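Local coordinates for protein SusD homolog (PDB 4MRU) that probably binds mucin O-glycans at the outer membrane as a SusD-like lipoprotein of a gut Bacteroides, at residues 265-270 against 376-381; 369-374 against 396-401. All blocks are in the same frame, centred on the assembly; numbering follows the deposited sequence.

Contact 1 (265-270 against 376-381); sequences ICYMNG and ASPSGY. With EDO (1,2-ethanediol), chain I.
Y267 sends its side chain off the last turns of helix 262-270, with CB directed away from the loop 376-381. CG, anti to the carbonyl carbon (chi1 -77°), turns the ring so that P378 lies against one face, CB sitting 4.2 Å from the ring centroid in a CH-pi contact offset toward the rim. Further out, CD2 meets P378 CG at 3.6 Å, and CE2 runs along the same proline carbon. The tip leaves this pair: OH bonds to K441 O, while W420 packs edge-to-face with the ring. Beside this apolar contact, S379 N donates to C266 O at 2.8 Å and 169°. It comes from above the carbonyl plane, onto an oxygen that also accepts the helical bond from G270 N. A helix C-terminal turn is thus tied along its flank to an extended loop of polyproline II-like conformation within the SusD-like fold. G270 makes the close approach possible: a CB here would fall 2.4 Å from S377 O, whereas G270 CA comes within 3.4 Å of S377 O in a bent CA-H...O contact. At the other end C266 SG rests 3.6 Å from Y381 CB and meets the Y381 ring obliquely. N269 ND2 donates nearly straight to O1 of an ethanediol, probably from the crystallisation liquor, and also bonds Y291 O, while OD1 accepts from R276 NH1.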
loop_
_atom_site.group_PDB
_atom_site.type_symbol
_atom_site.label_atom_id
_atom_site.label_comp_id
_atom_site.label_asym_id
_atom_site.label_seq_id
_atom_site.Cartn_x
_atom_site.Cartn_y
_atom_site.Cartn_z
ATOM N N ILE A 265 -3.702 -0.140 16.540
ATOM C CA ILE A 265 -4.393 0.209 17.781
ATOM C C ILE A 265 -3.470 0.808 18.869
ATOM O O ILE A 265 -3.874 1.744 19.571
ATOM C CB ILE A 265 -5.147 -1.011 18.342
ATOM C CG1 ILE A 265 -6.184 -1.490 17.345
ATOM C CG2 ILE A 265 -5.821 -0.672 19.661
ATOM C CD1 ILE A 265 -7.354 -0.560 17.157
ATOM N N CYS A 266 -2.251 0.286 19.023
ATOM C CA CYS A 266 -1.303 0.844 19.976
ATOM C C CYS A 266 -1.006 2.308 19.701
ATOM O O CYS A 266 -1.012 3.140 20.615
ATOM C CB CYS A 266 0.037 0.092 19.943
ATOM S SG CYS A 266 -0.038 -1.510 20.741
ATOM N N TYR A 267 -0.730 2.631 18.438
ATOM C CA TYR A 267 -0.482 3.996 18.088
ATOM C C TYR A 267 -1.749 4.866 18.280
ATOM O O TYR A 267 -1.679 5.886 18.918
ATOM C CB TYR A 267 -0.026 4.135 16.644
ATOM C CG TYR A 267 1.404 3.755 16.388
ATOM C CD1 TYR A 267 1.794 2.420 16.245
ATOM C CD2 TYR A 267 2.397 4.749 16.278
ATOM C CE1 TYR A 267 3.096 2.082 15.973
ATOM C CE2 TYR A 267 3.706 4.404 16.037
ATOM C CZ TYR A 267 4.061 3.095 15.893
ATOM O OH TYR A 267 5.373 2.821 15.620
HETATM N N MSE A 268 -2.883 4.445 17.719
HETATM C CA MSE A 268 -4.081 5.318 17.666
HETATM C C MSE A 268 -4.750 5.415 19.035
HETATM O O MSE A 268 -5.306 6.482 19.353
HETATM C CB MSE A 268 -5.058 4.857 16.597
HETATM C CG MSE A 268 -4.553 5.219 15.213
HETATM SE SE MSE A 268 -5.749 4.564 13.806
HETATM C CE MSE A 268 -6.988 6.158 13.727
ATOM N N ASN A 269 -4.719 4.378 19.860
ATOM C CA ASN A 269 -5.152 4.527 21.271
ATOM C C ASN A 269 -4.185 5.405 22.083
ATOM O O ASN A 269 -4.615 6.211 22.890
ATOM C CB ASN A 269 -5.324 3.196 21.994
ATOM C CG ASN A 269 -6.615 2.490 21.640
ATOM O OD1 ASN A 269 -7.503 3.016 20.940
ATOM N ND2 ASN A 269 -6.742 1.303 22.140
ATOM N N GLY A 270 -2.879 5.221 21.882
ATOM C CA GLY A 270 -1.880 6.065 22.561
ATOM C C GLY A 270 -2.100 7.547 22.247
ATOM O O GLY A 270 -2.002 8.396 23.110
ATOM N N ALA A 376 1.695 12.606 23.375
ATOM C CA ALA A 376 1.416 11.253 23.876
ATOM C C ALA A 376 2.176 10.211 23.067
ATOM O O ALA A 376 2.332 10.359 21.865
ATOM C CB ALA A 376 -0.069 10.949 23.801
ATOM N N SER A 377 2.626 9.164 23.736
ATOM C CA SER A 377 3.337 8.074 23.095
ATOM C C SER A 377 2.378 6.987 22.638
ATOM O O SER A 377 1.323 6.807 23.240
ATOM C CB SER A 377 4.345 7.446 24.053
ATOM O OG SER A 377 5.527 8.239 24.050
ATOM N N PRO A 378 2.783 6.207 21.636
ATOM C CA PRO A 378 2.028 4.994 21.307
ATOM C C PRO A 378 1.924 4.101 22.547
ATOM O O PRO A 378 2.812 4.102 23.386
ATOM C CB PRO A 378 2.861 4.357 20.207
ATOM C CG PRO A 378 3.553 5.538 19.558
ATOM C CD PRO A 378 3.918 6.418 20.712
ATOM N N SER A 379 0.806 3.425 22.714
ATOM C CA SER A 379 0.599 2.672 23.939
ATOM C C SER A 379 1.357 1.340 23.919
ATOM O O SER A 379 1.670 0.788 22.852
ATOM C CB SER A 379 -0.884 2.405 24.145
ATOM O OG SER A 379 -1.513 3.573 24.590
ATOM N N GLY A 380 1.603 0.813 25.105
ATOM C CA GLY A 380 1.946 -0.596 25.243
ATOM C C GLY A 380 0.775 -1.464 24.755
ATOM O O GLY A 380 -0.366 -1.022 24.721
ATOM N N TYR A 381 1.051 -2.698 24.355
ATOM C CA TYR A 381 -0.017 -3.595 23.895
ATOM C C TYR A 381 -0.572 -4.468 25.006
ATOM O O TYR A 381 0.125 -5.339 25.530
ATOM C CB TYR A 381 0.458 -4.493 22.765
ATOM C CG TYR A 381 -0.637 -5.461 22.359
ATOM C CD1 TYR A 381 -1.885 -5.019 21.984
ATOM C CD2 TYR A 381 -0.401 -6.814 22.319
ATOM C CE1 TYR A 381 -2.895 -5.903 21.633
ATOM C CE2 TYR A 381 -1.397 -7.707 21.998
ATOM C CZ TYR A 381 -2.642 -7.262 21.643
ATOM O OH TYR A 381 -3.593 -8.195 21.277
HETATM C C1 EDO I . -3.401 -0.028 23.264
HETATM O O1 EDO I . -4.563 0.369 24.017
HETATM C C2 EDO I . -3.376 -1.538 23.031
HETATM O O2 EDO I . -3.383 -2.346 24.249
#

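Contact 2 (369-374 against 396-401); sequences EDYLNS and ITVKWN. With MG (magnesium ion), chain C; EDO (1,2-ethanediol), chain L.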
loop_
_atom_site.group_PDB
_atom_site.type_symbol
_atom_site.label_atom_id
_atom_site.label_comp_id
_atom_site.label_asym_id
_atom_site.label_seq_id
_atom_site.Cartn_x
_atom_site.Cartn_y
_atom_site.Cartn_z
ATOM N N GLU A 369 -6.195 20.143 14.892
ATOM C CA GLU A 369 -5.237 21.159 15.326
ATOM C C GLU A 369 -4.704 20.816 16.714
ATOM O O GLU A 369 -3.519 20.899 16.907
ATOM C CB GLU A 369 -5.844 22.573 15.283
ATOM C CG GLU A 369 -6.138 23.073 13.852
ATOM C CD GLU A 369 -4.950 23.700 13.110
ATOM O OE1 GLU A 369 -3.782 23.473 13.509
ATOM O OE2 GLU A 369 -5.185 24.411 12.089
ATOM N N ASP A 370 -5.571 20.434 17.673
ATOM C CA ASP A 370 -5.083 19.972 18.984
ATOM C C ASP A 370 -4.245 18.665 18.899
ATOM O O ASP A 370 -3.256 18.522 19.581
ATOM C CB ASP A 370 -6.226 19.750 19.970
ATOM C CG ASP A 370 -6.778 21.048 20.525
ATOM O OD1 ASP A 370 -6.062 22.074 20.472
ATOM O OD2 ASP A 370 -7.924 21.036 21.025
ATOM N N TYR A 371 -4.681 17.716 18.083
ATOM C CA TYR A 371 -3.983 16.444 17.866
ATOM C C TYR A 371 -2.538 16.686 17.393
ATOM O O TYR A 371 -1.601 16.062 17.844
ATOM C CB TYR A 371 -4.764 15.608 16.837
ATOM C CG TYR A 371 -4.138 14.281 16.416
ATOM C CD1 TYR A 371 -4.405 13.114 17.130
ATOM C CD2 TYR A 371 -3.345 14.189 15.297
ATOM C CE1 TYR A 371 -3.878 11.905 16.772
ATOM C CE2 TYR A 371 -2.814 12.945 14.887
ATOM C CZ TYR A 371 -3.105 11.810 15.613
ATOM O OH TYR A 371 -2.581 10.594 15.221
ATOM N N LEU A 372 -2.370 17.681 16.557
ATOM C CA LEU A 372 -1.047 18.031 16.019
ATOM C C LEU A 372 -0.059 18.539 17.072
ATOM O O LEU A 372 1.128 18.570 16.814
ATOM C CB LEU A 372 -1.209 19.089 14.909
ATOM C CG LEU A 372 -1.594 18.561 13.528
ATOM C CD1 LEU A 372 -1.917 19.729 12.631
ATOM C CD2 LEU A 372 -0.472 17.732 12.975
ATOM N N ASN A 373 -0.531 18.901 18.255
ATOM C CA ASN A 373 0.358 19.244 19.337
ATOM C C ASN A 373 0.506 18.170 20.379
ATOM O O ASN A 373 1.027 18.422 21.469
ATOM C CB ASN A 373 -0.148 20.521 19.995
ATOM C CG ASN A 373 0.015 21.713 19.083
ATOM O OD1 ASN A 373 1.034 21.897 18.451
ATOM N ND2 ASN A 373 -1.037 22.523 18.994
ATOM N N SER A 374 0.032 16.966 20.074
ATOM C CA SER A 374 0.059 15.889 21.039
ATOM C C SER A 374 1.486 15.433 21.290
ATOM O O SER A 374 2.297 15.305 20.349
ATOM C CB SER A 374 -0.776 14.691 20.545
ATOM O OG SER A 374 -0.595 13.569 21.388
ATOM N N ILE A 396 7.500 7.618 19.240
ATOM C CA ILE A 396 7.232 8.755 18.360
ATOM C C ILE A 396 5.906 9.454 18.678
ATOM O O ILE A 396 4.862 8.837 18.795
ATOM C CB ILE A 396 7.260 8.360 16.849
ATOM C CG1 ILE A 396 7.255 9.605 15.918
ATOM C CG2 ILE A 396 6.114 7.425 16.484
ATOM C CD1 ILE A 396 8.489 10.470 16.039
ATOM N N THR A 397 5.971 10.770 18.810
ATOM C CA THR A 397 4.782 11.574 19.062
ATOM C C THR A 397 4.333 12.276 17.829
ATOM O O THR A 397 5.057 12.349 16.815
ATOM C CB THR A 397 5.076 12.632 20.126
ATOM O OG1 THR A 397 6.074 13.499 19.631
ATOM C CG2 THR A 397 5.578 12.001 21.449
ATOM N N VAL A 398 3.140 12.843 17.894
ATOM C CA VAL A 398 2.590 13.581 16.740
ATOM C C VAL A 398 3.232 14.955 16.546
ATOM O O VAL A 398 3.528 15.358 15.415
ATOM C CB VAL A 398 1.080 13.802 16.861
ATOM C CG1 VAL A 398 0.561 14.568 15.645
ATOM C CG2 VAL A 398 0.348 12.467 17.001
ATOM N N LYS A 399 3.488 15.646 17.641
ATOM C CA LYS A 399 3.963 17.032 17.553
ATOM C C LYS A 399 5.312 17.151 16.809
ATOM O O LYS A 399 6.304 16.500 17.150
ATOM C CB LYS A 399 4.048 17.660 18.949
ATOM C CG LYS A 399 4.386 19.160 18.984
ATOM C CD LYS A 399 4.385 19.698 20.406
ATOM C CE LYS A 399 4.592 21.205 20.489
ATOM N NZ LYS A 399 5.936 21.571 19.956
ATOM N N TRP A 400 5.339 18.042 15.831
ATOM C CA TRP A 400 6.551 18.306 15.015
ATOM C C TRP A 400 7.763 18.711 15.865
ATOM O O TRP A 400 7.643 19.471 16.827
ATOM C CB TRP A 400 6.247 19.368 13.942
ATOM C CG TRP A 400 7.377 19.606 12.974
ATOM C CD1 TRP A 400 8.310 20.608 13.021
ATOM C CD2 TRP A 400 7.706 18.804 11.843
ATOM N NE1 TRP A 400 9.193 20.470 11.989
ATOM C CE2 TRP A 400 8.821 19.383 11.237
ATOM C CE3 TRP A 400 7.163 17.643 11.289
ATOM C CZ2 TRP A 400 9.405 18.852 10.079
ATOM C CZ3 TRP A 400 7.711 17.139 10.101
ATOM C CH2 TRP A 400 8.813 17.739 9.523
ATOM N N ASN A 401 8.930 18.165 15.520
ATOM C CA ASN A 401 10.160 18.490 16.217
ATOM C C ASN A 401 10.757 19.673 15.479
ATOM O O ASN A 401 11.167 19.541 14.345
ATOM C CB ASN A 401 11.127 17.317 16.249
ATOM C CG ASN A 401 12.386 17.613 17.051
ATOM O OD1 ASN A 401 12.896 18.732 17.041
ATOM N ND2 ASN A 401 12.927 16.602 17.686
HETATM MG MG MG C . 1.949 23.259 17.056
HETATM C C1 EDO L . 8.415 19.050 21.394
HETATM O O1 EDO L . 8.152 19.555 20.061
HETATM C C2 EDO L . 8.382 20.123 22.480
HETATM O O2 EDO L . 7.154 20.885 22.483
HETATM O O HOH W 1 2.817 19.592 14.945
HETATM O O HOH W 2 0.455 24.679 17.535
HETATM O O HOH W 3 1.564 12.270 20.253
HETATM O O HOH W 4 3.257 23.884 18.665
HETATM O O HOH W 5 3.336 21.829 16.436
HETATM O O HOH W 6 2.812 24.670 15.699
HETATM O O HOH W 7 0.705 22.529 15.524
#
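Hydrogen bonds set the frame. A type I turn from Y371 to S374, closed by S374 N on Y371 O, presents two carbonyls to 396-401. K399 N donates to S374 O at 3.0 Å, in the carbonyl plane; K399 CA lies 3.3 Å from L372 O, a weaker CA-H...O contact beside it. Two waters fill in the rest: water 1 donates to L372 O and accepts from W400 N, and water 3 accepts from V398 N and bonds S374 OG.

Apolar packing centres on V398, whose CB points into the turn. CG2 stands over one face of the Y371 ring, 4.1 Å from its centroid in a CH-pi contact, with the two side chains crossing at about a right angle. CG1, anti to the backbone N, lies 3.4 Å from Y371 O and reaches toward L372 CD2. Q418 NE2 bonds Y371 OH, anchoring the ring's far end.

The metal and charged groups are those of N373 and K399. OD1 of N373 binds magnesium at 2.1 Å, and five waters complete the six-coordinate shell; ND2 donates to one of them, water 2, which fixes the amide's flip. K399 extends past the turn until chi4 bends it, CD lying 3.7 Å from N373 O, and NZ grips both oxygens of an ethanediol. An alanine here would probably keep the backbone bond but lose this aliphatic cover over N373 O and the ammonium's hold on the diol. With a single neutral protein ligand and a lysine ammonium nearby, the ion is likely to be held weakly, largely as a hydrated cation.

In the fold
Contacts 1 and 2 lie with centres 14 Å apart on the same side of the chain's centre, and their segments alternate in sequence: 265-270, 369-374, 376-381, 396-401. The last two belong to the long loop between helices 368-371 and 408-423, so one irregular stretch is docked first on helix 262-270 and then back on the turn after helix 368-371. The contacts touch directly, P378 CD lying 3.2 Å from I396 O and Y267 CE2 packing on I396 CG2, while S374 OG bonds A376 N. Helix 408-423 backs both, meeting Y267 and V398. The turn that carries the magnesium ligand N373 thus runs directly into the loop that packs on Y267.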